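Local coordinates for DUF72 domain-containing protein (PDB 1VPQ), which is of unknown function but belongs to the DUF72 family, whose fold is related to the TIM barrel, at residues 90-93 with 94-98; 140-143 with 144-147; 161-164 with 165-168; 251-255 with 256-260. One frame throughout, in Å; residues are numbered along the deposited sequence.

Interaction 1: residues 90-93 with 94-98; sequences THVL and WKEGK
Leu-93 meets the segment that follows it chiefly through its carbonyl oxygen. Leu-93 O accepts from Glu-96 N and from Lys-98 N, each 3.0 Å away, the two donors arriving from opposite faces of the carbonyl plane. Its side chain crosses that of Lys-98 at about a right angle, with Leu-93 CD2 3.6 Å from Lys-98 CB. Trp-94 turns back over the preceding turn: its CG lies between the backbone N and the carbonyl carbon (chi1 61°), which brings Trp-94 NE1 within 2.9 Å of Thr-90 O. The N-H approaches from above the carbonyl plane, and the bond is bent. On one face of the indole, off toward the rim, rests Lys-95 CG. With a leucine in place of Trp-94, Thr-90 O would probably lose this donor and a gap would open where the indole meets Phe-131 and Tyr-140 edge-to-face. Val-92 runs alongside Glu-96, Val-92 CG1 touching Glu-96 OE2 at 3.6 Å, while Val-92 O receives Lys-95 N at 2.9 Å. Gly-97, with positive phi, and the bond from Lys-98 N to Leu-93 O are features of a Schellman motif, although Gly-97 N and Trp-94 O, 3.7 Å apart, are far for its second bond. This end closes the short helix 93-96, part of the connection between strand 80-84 and helix 101-116 of the barrel-type fold.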
loop_
_atom_site.group_PDB
_atom_site.type_symbol
_atom_site.label_atom_id
_atom_site.label_comp_id
_atom_site.label_asym_id
_atom_site.label_seq_id
_atom_site.Cartn_x
_atom_site.Cartn_y
_atom_site.Cartn_z
ATOM N N THR A 90 -7.781 8.830 -7.514
ATOM C CA THR A 90 -6.704 9.444 -6.729
ATOM C C THR A 90 -5.904 10.576 -7.418
ATOM O O THR A 90 -5.336 11.425 -6.724
ATOM C CB THR A 90 -5.735 8.368 -6.241
ATOM O OG1 THR A 90 -5.361 7.527 -7.342
ATOM C CG2 THR A 90 -6.401 7.530 -5.159
ATOM N N HIS A 91 -5.862 10.599 -8.748
ATOM C CA HIS A 91 -4.987 11.534 -9.482
ATOM C C HIS A 91 -5.686 12.503 -10.451
ATOM O O HIS A 91 -5.026 13.372 -11.017
ATOM C CB HIS A 91 -3.939 10.743 -10.288
ATOM C CG HIS A 91 -2.902 10.072 -9.443
ATOM N ND1 HIS A 91 -3.192 9.013 -8.608
ATOM C CD2 HIS A 91 -1.578 10.311 -9.303
ATOM C CE1 HIS A 91 -2.092 8.638 -7.979
ATOM N NE2 HIS A 91 -1.098 9.407 -8.385
ATOM N N VAL A 92 -6.990 12.351 -10.674
ATOM C CA VAL A 92 -7.646 13.052 -11.788
ATOM C C VAL A 92 -8.929 13.786 -11.382
ATOM O O VAL A 92 -8.987 15.004 -11.458
ATOM C CB VAL A 92 -7.964 12.080 -12.957
ATOM C CG1 VAL A 92 -8.549 12.829 -14.147
ATOM C CG2 VAL A 92 -6.720 11.325 -13.390
ATOM N N LEU A 93 -9.944 13.042 -10.953
ATOM C CA LEU A 93 -11.297 13.587 -10.798
ATOM C C LEU A 93 -11.365 14.786 -9.862
ATOM O O LEU A 93 -12.127 15.713 -10.101
ATOM C CB LEU A 93 -12.265 12.511 -10.291
ATOM C CG LEU A 93 -12.538 11.333 -11.229
ATOM C CD1 LEU A 93 -13.314 10.265 -10.490
ATOM C CD2 LEU A 93 -13.284 11.771 -12.487
ATOM N N TRP A 94 -10.577 14.768 -8.797
ATOM C CA TRP A 94 -10.571 15.876 -7.837
ATOM C C TRP A 94 -10.037 17.182 -8.449
ATOM O O TRP A 94 -10.408 18.273 -8.007
ATOM C CB TRP A 94 -9.784 15.497 -6.576
ATOM C CG TRP A 94 -8.355 15.176 -6.823
ATOM C CD1 TRP A 94 -7.816 13.938 -7.024
ATOM C CD2 TRP A 94 -7.270 16.106 -6.905
ATOM N NE1 TRP A 94 -6.462 14.042 -7.215
ATOM C CE2 TRP A 94 -6.102 15.362 -7.148
ATOM C CE3 TRP A 94 -7.170 17.495 -6.780
ATOM C CZ2 TRP A 94 -4.852 15.960 -7.282
ATOM C CZ3 TRP A 94 -5.926 18.086 -6.910
ATOM C CH2 TRP A 94 -4.786 17.321 -7.157
ATOM N N LYS A 95 -9.156 17.057 -9.449
ATOM C CA LYS A 95 -8.655 18.201 -10.218
ATOM C C LYS A 95 -9.748 18.780 -11.113
ATOM O O LYS A 95 -9.713 19.959 -11.456
ATOM C CB LYS A 95 -7.466 17.808 -11.112
ATOM C CG LYS A 95 -6.213 17.284 -10.408
ATOM C CD LYS A 95 -5.060 17.194 -11.415
ATOM C CE LYS A 95 -3.752 16.708 -10.799
ATOM N NZ LYS A 95 -3.479 15.282 -11.099
ATOM N N GLU A 96 -10.703 17.935 -11.498
ATOM C CA GLU A 96 -11.754 18.296 -12.453
ATOM C C GLU A 96 -13.114 18.577 -11.801
ATOM O O GLU A 96 -14.077 18.893 -12.494
ATOM C CB GLU A 96 -11.902 17.175 -13.481
ATOM C CG GLU A 96 -10.579 16.728 -14.058
ATOM C CD GLU A 96 -10.709 15.613 -15.067
ATOM O OE1 GLU A 96 -11.580 14.733 -14.883
ATOM O OE2 GLU A 96 -9.919 15.615 -16.036
ATOM N N GLY A 97 -13.183 18.453 -10.475
ATOM C CA GLY A 97 -14.425 18.676 -9.727
ATOM C C GLY A 97 -15.493 17.635 -10.007
ATOM O O GLY A 97 -16.682 17.954 -10.093
ATOM N N LYS A 98 -15.066 16.382 -10.131
ATOM C CA LYS A 98 -15.962 15.288 -10.501
ATOM C C LYS A 98 -16.149 14.302 -9.353
ATOM O O LYS A 98 -15.296 14.188 -8.477
ATOM C CB LYS A 98 -15.441 14.584 -11.755
ATOM C CG LYS A 98 -15.793 15.309 -13.050
ATOM C CD LYS A 98 -14.987 14.784 -14.233
ATOM C CE LYS A 98 -15.721 14.953 -15.556
ATOM N NZ LYS A 98 -16.353 16.291 -15.713
#

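Interaction 2: residues 140-143 with 144-147; sequences YLEK and LRES
Glu-142 and Glu-146, one helical turn apart, bring their carboxylates together: Glu-142 OE2 and Glu-146 OE1 stand only 2.9 Å from each other, two acceptors; the side chains cross at about a right angle, their carboxylate planes 71° apart. Such a pair would probably raise the proton affinity of one or both groups. The close approach owes something to both chains: Glu-142 bends at chi2 (62°), and chi1 of 62° turns the Glu-146 chain back over Glu-142 O, 3.2 Å from Glu-146 CG. Backbone bonds of the helix set the one-turn spacing of the two residues. Leu-144 N reaches Tyr-140 O at 3.0 Å, Arg-145 N meets Leu-141 O at the same distance, and Glu-146 N bonds to Glu-142 O. Toward the end of the helix, Ser-147 OG curls back to Leu-144 O at 2.8 Å. Farther out, the guanidinium of Arg-145 bonds to Tyr-148 O, Tyr-150 O and His-173 O, and Tyr-140 OH to Val-89 O. Helix 135-147 belongs to the beta-alpha-beta unit formed with strands 120-126 and 152-155: Leu-144 packs on Leu-152 of the second strand and on Met-104 of helix 101-116, while Leu-141 leans on Phe-169 of helix 164-173.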
loop_
_atom_site.group_PDB
_atom_site.type_symbol
_atom_site.label_atom_id
_atom_site.label_comp_id
_atom_site.label_asym_id
_atom_site.label_seq_id
_atom_site.Cartn_x
_atom_site.Cartn_y
_atom_site.Cartn_z
ATOM N N TYR A 140 -13.999 16.311 -1.464
ATOM C CA TYR A 140 -13.759 15.201 -2.386
ATOM C C TYR A 140 -13.584 13.875 -1.643
ATOM O O TYR A 140 -14.087 12.843 -2.085
ATOM C CB TYR A 140 -12.547 15.473 -3.292
ATOM C CG TYR A 140 -12.304 14.355 -4.262
ATOM C CD1 TYR A 140 -12.969 14.314 -5.475
ATOM C CD2 TYR A 140 -11.441 13.305 -3.949
ATOM C CE1 TYR A 140 -12.772 13.264 -6.369
ATOM C CE2 TYR A 140 -11.237 12.254 -4.836
ATOM C CZ TYR A 140 -11.901 12.243 -6.048
ATOM O OH TYR A 140 -11.714 11.211 -6.946
ATOM N N LEU A 141 -12.869 13.903 -0.521
ATOM C CA LEU A 141 -12.680 12.704 0.293
ATOM C C LEU A 141 -14.021 12.199 0.857
ATOM O O LEU A 141 -14.228 10.991 0.993
ATOM C CB LEU A 141 -11.668 12.956 1.427
ATOM C CG LEU A 141 -10.175 13.130 1.066
ATOM C CD1 LEU A 141 -9.348 13.425 2.307
ATOM C CD2 LEU A 141 -9.599 11.925 0.336
ATOM N N GLU A 142 -14.926 13.118 1.181
ATOM C CA GLU A 142 -16.288 12.740 1.576
ATOM C C GLU A 142 -17.052 12.060 0.422
ATOM O O GLU A 142 -17.820 11.129 0.653
ATOM C CB GLU A 142 -17.055 13.960 2.100
ATOM C CG GLU A 142 -18.563 13.785 2.237
ATOM C CD GLU A 142 -18.960 12.700 3.214
ATOM O OE1 GLU A 142 -18.071 12.071 3.814
ATOM O OE2 GLU A 142 -20.174 12.481 3.391
ATOM N N LYS A 143 -16.834 12.515 -0.810
ATOM C CA LYS A 143 -17.482 11.896 -1.971
ATOM C C LYS A 143 -16.967 10.476 -2.198
ATOM O O LYS A 143 -17.739 9.564 -2.508
ATOM C CB LYS A 143 -17.320 12.763 -3.224
ATOM C CG LYS A 143 -18.065 14.100 -3.120
ATOM C CD LYS A 143 -17.794 15.002 -4.309
ATOM C CE LYS A 143 -18.657 16.258 -4.274
ATOM N NZ LYS A 143 -18.540 17.045 -5.548
ATOM N N LEU A 144 -15.663 10.300 -2.006
ATOM C CA LEU A 144 -15.021 8.983 -2.080
ATOM C C LEU A 144 -15.531 8.008 -1.018
ATOM O O LEU A 144 -15.798 6.844 -1.302
ATOM C CB LEU A 144 -13.508 9.127 -1.933
ATOM C CG LEU A 144 -12.705 7.826 -1.880
ATOM C CD1 LEU A 144 -12.932 6.987 -3.137
ATOM C CD2 LEU A 144 -11.243 8.152 -1.714
ATOM N N ARG A 145 -15.636 8.488 0.212
ATOM C CA ARG A 145 -16.126 7.672 1.306
ATOM C C ARG A 145 -17.527 7.127 0.984
ATOM O O ARG A 145 -17.764 5.918 1.037
ATOM C CB ARG A 145 -16.141 8.491 2.605
ATOM C CG ARG A 145 -16.904 7.845 3.761
ATOM C CD ARG A 145 -16.109 6.734 4.408
ATOM N NE ARG A 145 -16.149 5.476 3.676
ATOM C CZ ARG A 145 -15.449 4.396 4.011
ATOM N NH1 ARG A 145 -14.647 4.412 5.073
ATOM N NH2 ARG A 145 -15.547 3.292 3.289
ATOM N N GLU A 146 -18.446 8.014 0.632
ATOM C CA GLU A 146 -19.807 7.582 0.302
ATOM C C GLU A 146 -19.957 6.776 -1.012
ATOM O O GLU A 146 -20.961 6.093 -1.192
ATOM C CB GLU A 146 -20.783 8.761 0.368
ATOM C CG GLU A 146 -20.538 9.906 -0.604
ATOM C CD GLU A 146 -21.285 11.183 -0.197
ATOM O OE1 GLU A 146 -21.443 11.434 1.018
ATOM O OE2 GLU A 146 -21.720 11.936 -1.092
ATOM N N SER A 147 -18.957 6.819 -1.897
ATOM C CA SER A 147 -18.960 5.992 -3.110
ATOM C C SER A 147 -18.545 4.537 -2.871
ATOM O O SER A 147 -18.813 3.674 -3.705
ATOM C CB SER A 147 -18.032 6.591 -4.173
ATOM O OG SER A 147 -16.671 6.309 -3.908
#

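Interaction 3: residues 161-164 with 165-168; sequences WDRE and ETYE
Trp-161 O is gripped from one face of its carbonyl plane by two donors, the hydroxyl of Thr-166 at 2.8 Å from OG1 and the backbone N of Arg-163 at 2.9 Å. The same hydroxyl lies at the edge of the indole, near its plane, Thr-166 OG1 being 3.5 Å from Trp-161 CE3, and the two side chains cross at about a right angle. Where the helix begins, Arg-163 O accepts from Thr-166 N, and Glu-164 O from Glu-168 N, 3.0 Å away. The ring of Tyr-167 reaches back along the loop and gives its hydroxyl to Asp-162: Tyr-167 OH meets Asp-162 OD1 at 3.1 Å, on the anti side of the carboxylate, whose plane stands almost perpendicular to the ring. Asp-162 comes to it with CG anti to the backbone N (chi1 178°). On the exposed side, Arg-163 forms a salt bridge with Glu-165, in which NH2 of the arginine lies 3.1 Å from OE2 of the glutamate and meets that oxygen from above the carboxylate plane; a second bond, from Arg-163 NE to Glu-165 OE1, is weak. The indole is held in turn by Phe-131, whose O accepts from Trp-161 NE1, and by a stack on Phe-156, while Phe-133 receives Arg-163 in a cation-pi contact. Asp-162 centres an inverse gamma turn, and the whole forms the entry from a beta-alpha loop into helix 164-173 after strand 152-155, as in TIM-barrel folds.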
loop_
_atom_site.group_PDB
_atom_site.type_symbol
_atom_site.label_atom_id
_atom_site.label_comp_id
_atom_site.label_asym_id
_atom_site.label_seq_id
_atom_site.Cartn_x
_atom_site.Cartn_y
_atom_site.Cartn_z
ATOM N N TRP A 161 -1.323 18.370 4.603
ATOM C CA TRP A 161 -2.296 17.460 5.194
ATOM C C TRP A 161 -2.012 17.056 6.648
ATOM O O TRP A 161 -2.901 16.528 7.316
ATOM C CB TRP A 161 -2.408 16.192 4.336
ATOM C CG TRP A 161 -3.136 16.386 3.036
ATOM C CD1 TRP A 161 -2.583 16.490 1.793
ATOM C CD2 TRP A 161 -4.555 16.473 2.849
ATOM N NE1 TRP A 161 -3.562 16.649 0.854
ATOM C CE2 TRP A 161 -4.783 16.648 1.473
ATOM C CE3 TRP A 161 -5.657 16.435 3.718
ATOM C CZ2 TRP A 161 -6.062 16.779 0.937
ATOM C CZ3 TRP A 161 -6.930 16.563 3.185
ATOM C CH2 TRP A 161 -7.121 16.732 1.805
ATOM N N ASP A 162 -0.792 17.272 7.139
ATOM C CA ASP A 162 -0.437 16.830 8.505
ATOM C C ASP A 162 -0.918 17.816 9.570
ATOM O O ASP A 162 -0.113 18.489 10.221
ATOM C CB ASP A 162 1.072 16.571 8.662
ATOM C CG ASP A 162 1.446 16.149 10.089
ATOM O OD1 ASP A 162 0.733 15.306 10.657
ATOM O OD2 ASP A 162 2.435 16.671 10.651
ATOM N N ARG A 163 -2.235 17.872 9.746
ATOM C CA ARG A 163 -2.867 18.799 10.678
ATOM C C ARG A 163 -4.057 18.103 11.339
ATOM O O ARG A 163 -4.562 17.116 10.821
ATOM C CB ARG A 163 -3.305 20.084 9.953
ATOM C CG ARG A 163 -4.163 19.852 8.716
ATOM C CD ARG A 163 -4.442 21.142 7.961
ATOM N NE ARG A 163 -5.189 22.111 8.758
ATOM C CZ ARG A 163 -5.403 23.384 8.420
ATOM N NH1 ARG A 163 -4.936 23.881 7.282
ATOM N NH2 ARG A 163 -6.096 24.170 9.235
ATOM N N GLU A 164 -4.497 18.613 12.480
ATOM C CA GLU A 164 -5.468 17.886 13.296
ATOM C C GLU A 164 -6.775 17.617 12.564
ATOM O O GLU A 164 -7.335 16.534 12.664
ATOM C CB GLU A 164 -5.747 18.625 14.609
ATOM C CG GLU A 164 -6.533 17.795 15.634
ATOM C CD GLU A 164 -5.962 16.381 15.847
ATOM O OE1 GLU A 164 -4.717 16.220 15.915
ATOM O OE2 GLU A 164 -6.768 15.427 15.941
ATOM N N GLU A 165 -7.246 18.611 11.825
ATOM C CA GLU A 165 -8.494 18.507 11.069
ATOM C C GLU A 165 -8.528 17.260 10.182
ATOM O O GLU A 165 -9.585 16.650 10.001
ATOM C CB GLU A 165 -8.688 19.765 10.206
ATOM C CG GLU A 165 -9.122 21.020 10.990
ATOM C CD GLU A 165 -7.980 21.985 11.318
ATOM O OE1 GLU A 165 -6.839 21.551 11.619
ATOM O OE2 GLU A 165 -8.250 23.206 11.287
ATOM N N THR A 166 -7.369 16.891 9.628
ATOM C CA THR A 166 -7.270 15.737 8.733
ATOM C C THR A 166 -7.540 14.416 9.452
ATOM O O THR A 166 -8.239 13.564 8.923
ATOM C CB THR A 166 -5.901 15.670 8.043
ATOM O OG1 THR A 166 -5.723 16.836 7.226
ATOM C CG2 THR A 166 -5.795 14.438 7.176
ATOM N N TYR A 167 -6.999 14.266 10.655
ATOM C CA TYR A 167 -7.187 13.050 11.447
ATOM C C TYR A 167 -8.598 12.966 12.023
ATOM O O TYR A 167 -9.163 11.887 12.114
ATOM C CB TYR A 167 -6.140 12.972 12.562
ATOM C CG TYR A 167 -4.762 12.908 11.999
ATOM C CD1 TYR A 167 -4.215 11.693 11.602
ATOM C CD2 TYR A 167 -4.029 14.065 11.784
ATOM C CE1 TYR A 167 -2.959 11.624 11.031
ATOM C CE2 TYR A 167 -2.767 14.013 11.211
ATOM C CZ TYR A 167 -2.233 12.788 10.842
ATOM O OH TYR A 167 -0.978 12.726 10.286
ATOM N N GLU A 168 -9.147 14.110 12.420
ATOM C CA GLU A 168 -10.541 14.202 12.846
ATOM C C GLU A 168 -11.484 13.801 11.715
ATOM O O GLU A 168 -12.464 13.090 11.937
ATOM C CB GLU A 168 -10.868 15.622 13.337
ATOM C CG GLU A 168 -10.154 15.974 14.643
ATOM C CD GLU A 168 -10.575 17.316 15.244
ATOM O OE1 GLU A 168 -10.909 18.242 14.472
ATOM O OE2 GLU A 168 -10.554 17.447 16.495
#

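Interaction 4: residues 251-255 with 256-260; sequences NNCYK and GQAAI
Gly-256 donates its backbone N to Cys-253 O at 3.2 Å, closing a turn through Tyr-254 and Lys-255 whose backbone angles are close to type II. It holds the N-cap position with positive phi, and a CB there would clash with Lys-255 O, so the backbone itself favours glycine. Gln-257 opens the helix: its CB sits 3.3 Å from Asn-252 O, and its backbone N makes a weak bond to Tyr-254 O. The turn links strand 245-250, the last strand in sequence of the parallel barrel-type sheet, to the C-terminal helix 257-270. Ala-258 comes next and packs against the loop. Its N reaches Asn-252 O at 2.8 Å in a strongly bent, weak bond, and its CB touches Cys-253 SG at 3.6 Å. The amide of Asn-252, swung over the start of the helix by a chi1 of 55°, lies against the same residue, Asn-252 OD1 being 3.3 Å from Ala-258 CA; this buried oxygen has no polar partner in the model. Asn-252 ND2 bonds to Tyr-222 O and Asn-261 OD1. Replacing Asn-252 by an alanine removes the amide, which would probably leave both of these acceptors without that donor and open a gap beside Ala-258. Further along, Ile-260 N bonds to Gly-256 O at 3.0 Å, the first full turn of the helix.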
loop_
_atom_site.group_PDB
_atom_site.type_symbol
_atom_site.label_atom_id
_atom_site.label_comp_id
_atom_site.label_asym_id
_atom_site.label_seq_id
_atom_site.Cartn_x
_atom_site.Cartn_y
_atom_site.Cartn_z
ATOM N N ASN A 251 7.860 -0.572 -0.404
ATOM C CA ASN A 251 7.627 -0.074 -1.747
ATOM C C ASN A 251 8.913 0.259 -2.491
ATOM O O ASN A 251 8.872 0.651 -3.657
ATOM C CB ASN A 251 6.740 1.181 -1.662
ATOM C CG ASN A 251 5.999 1.463 -2.951
ATOM O OD1 ASN A 251 5.629 0.546 -3.688
ATOM N ND2 ASN A 251 5.775 2.737 -3.231
ATOM N N ASN A 252 10.044 0.123 -1.804
ATOM C CA ASN A 252 11.361 0.395 -2.384
ATOM C C ASN A 252 11.816 -0.787 -3.216
ATOM O O ASN A 252 12.842 -1.391 -2.938
ATOM C CB ASN A 252 12.387 0.731 -1.294
ATOM C CG ASN A 252 12.493 -0.341 -0.215
ATOM O OD1 ASN A 252 11.488 -0.871 0.252
ATOM N ND2 ASN A 252 13.716 -0.643 0.203
ATOM N N CYS A 253 11.043 -1.096 -4.253
ATOM C CA CYS A 253 11.123 -2.387 -4.956
ATOM C C CYS A 253 12.238 -2.475 -5.993
ATOM O O CYS A 253 12.467 -3.539 -6.567
ATOM C CB CYS A 253 9.769 -2.718 -5.613
ATOM S SG CYS A 253 8.429 -3.179 -4.433
ATOM N N TYR A 254 12.931 -1.365 -6.224
ATOM C CA TYR A 254 14.047 -1.333 -7.183
ATOM C C TYR A 254 15.106 -2.371 -6.800
ATOM O O TYR A 254 15.693 -2.303 -5.714
ATOM C CB TYR A 254 14.665 0.066 -7.221
ATOM C CG TYR A 254 15.778 0.267 -8.231
ATOM C CD1 TYR A 254 15.497 0.559 -9.562
ATOM C CD2 TYR A 254 17.113 0.205 -7.842
ATOM C CE1 TYR A 254 16.533 0.763 -10.499
ATOM C CE2 TYR A 254 18.150 0.406 -8.764
ATOM C CZ TYR A 254 17.850 0.685 -10.089
ATOM O OH TYR A 254 18.869 0.887 -10.997
ATOM N N LYS A 255 15.314 -3.341 -7.691
ATOM C CA LYS A 255 16.309 -4.412 -7.512
ATOM C C LYS A 255 16.117 -5.252 -6.231
ATOM O O LYS A 255 17.089 -5.705 -5.619
ATOM C CB LYS A 255 17.729 -3.841 -7.596
ATOM C CG LYS A 255 18.087 -3.316 -8.983
ATOM C CD LYS A 255 19.494 -2.731 -8.990
ATOM C CE LYS A 255 19.941 -2.262 -10.378
ATOM N NZ LYS A 255 21.052 -3.081 -10.914
ATOM N N GLY A 256 14.861 -5.462 -5.847
ATOM C CA GLY A 256 14.531 -6.397 -4.771
ATOM C C GLY A 256 14.786 -5.883 -3.365
ATOM O O GLY A 256 14.670 -6.638 -2.400
ATOM N N GLN A 257 15.106 -4.597 -3.249
ATOM C CA GLN A 257 15.414 -3.985 -1.967
ATOM C C GLN A 257 14.225 -4.087 -1.020
ATOM O O GLN A 257 14.399 -4.385 0.159
ATOM C CB GLN A 257 15.877 -2.535 -2.168
ATOM C CG GLN A 257 17.321 -2.478 -2.671
ATOM C CD GLN A 257 17.741 -1.142 -3.255
ATOM O OE1 GLN A 257 17.001 -0.515 -4.012
ATOM N NE2 GLN A 257 18.962 -0.718 -2.930
ATOM N N ALA A 258 13.025 -3.869 -1.553
ATOM C CA ALA A 258 11.785 -3.993 -0.786
ATOM C C ALA A 258 11.608 -5.390 -0.195
ATOM O O ALA A 258 11.235 -5.538 0.967
ATOM C CB ALA A 258 10.590 -3.649 -1.656
ATOM N N ALA A 259 11.867 -6.408 -1.012
ATOM C CA ALA A 259 11.766 -7.801 -0.584
ATOM C C ALA A 259 12.792 -8.115 0.510
ATOM O O ALA A 259 12.444 -8.729 1.519
ATOM C CB ALA A 259 11.929 -8.725 -1.768
ATOM N N ILE A 260 14.040 -7.678 0.313
ATOM C CA ILE A 260 15.096 -7.812 1.331
ATOM C C ILE A 260 14.646 -7.209 2.657
ATOM O O ILE A 260 14.630 -7.895 3.683
ATOM C CB ILE A 260 16.444 -7.168 0.871
ATOM C CG1 ILE A 260 17.072 -8.006 -0.245
ATOM C CG2 ILE A 260 17.443 -7.064 2.033
ATOM C CD1 ILE A 260 18.258 -7.354 -0.946
#

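From the N terminus the four contacts follow in series, each closing a short turn or helical step, and none nests within or crosses another. Interaction 1 lies between strand 80-84 and helix 101-116, and interaction 2 on helix 135-147. These two touch, Leu-93 CB lying 3.6 Å from Tyr-140 OH, so the short helix 93-96 is packed against the longer one. Interaction 3, at the start of helix 164-173, meets interaction 2 through Leu-141 CD1 and Trp-161 CH2 at 4.0 Å. Interaction 4, where strand 245-250 passes into helix 257-270, stands apart, its centre about 32 Å from that of interaction 2 and on the opposite side of the chain's centre.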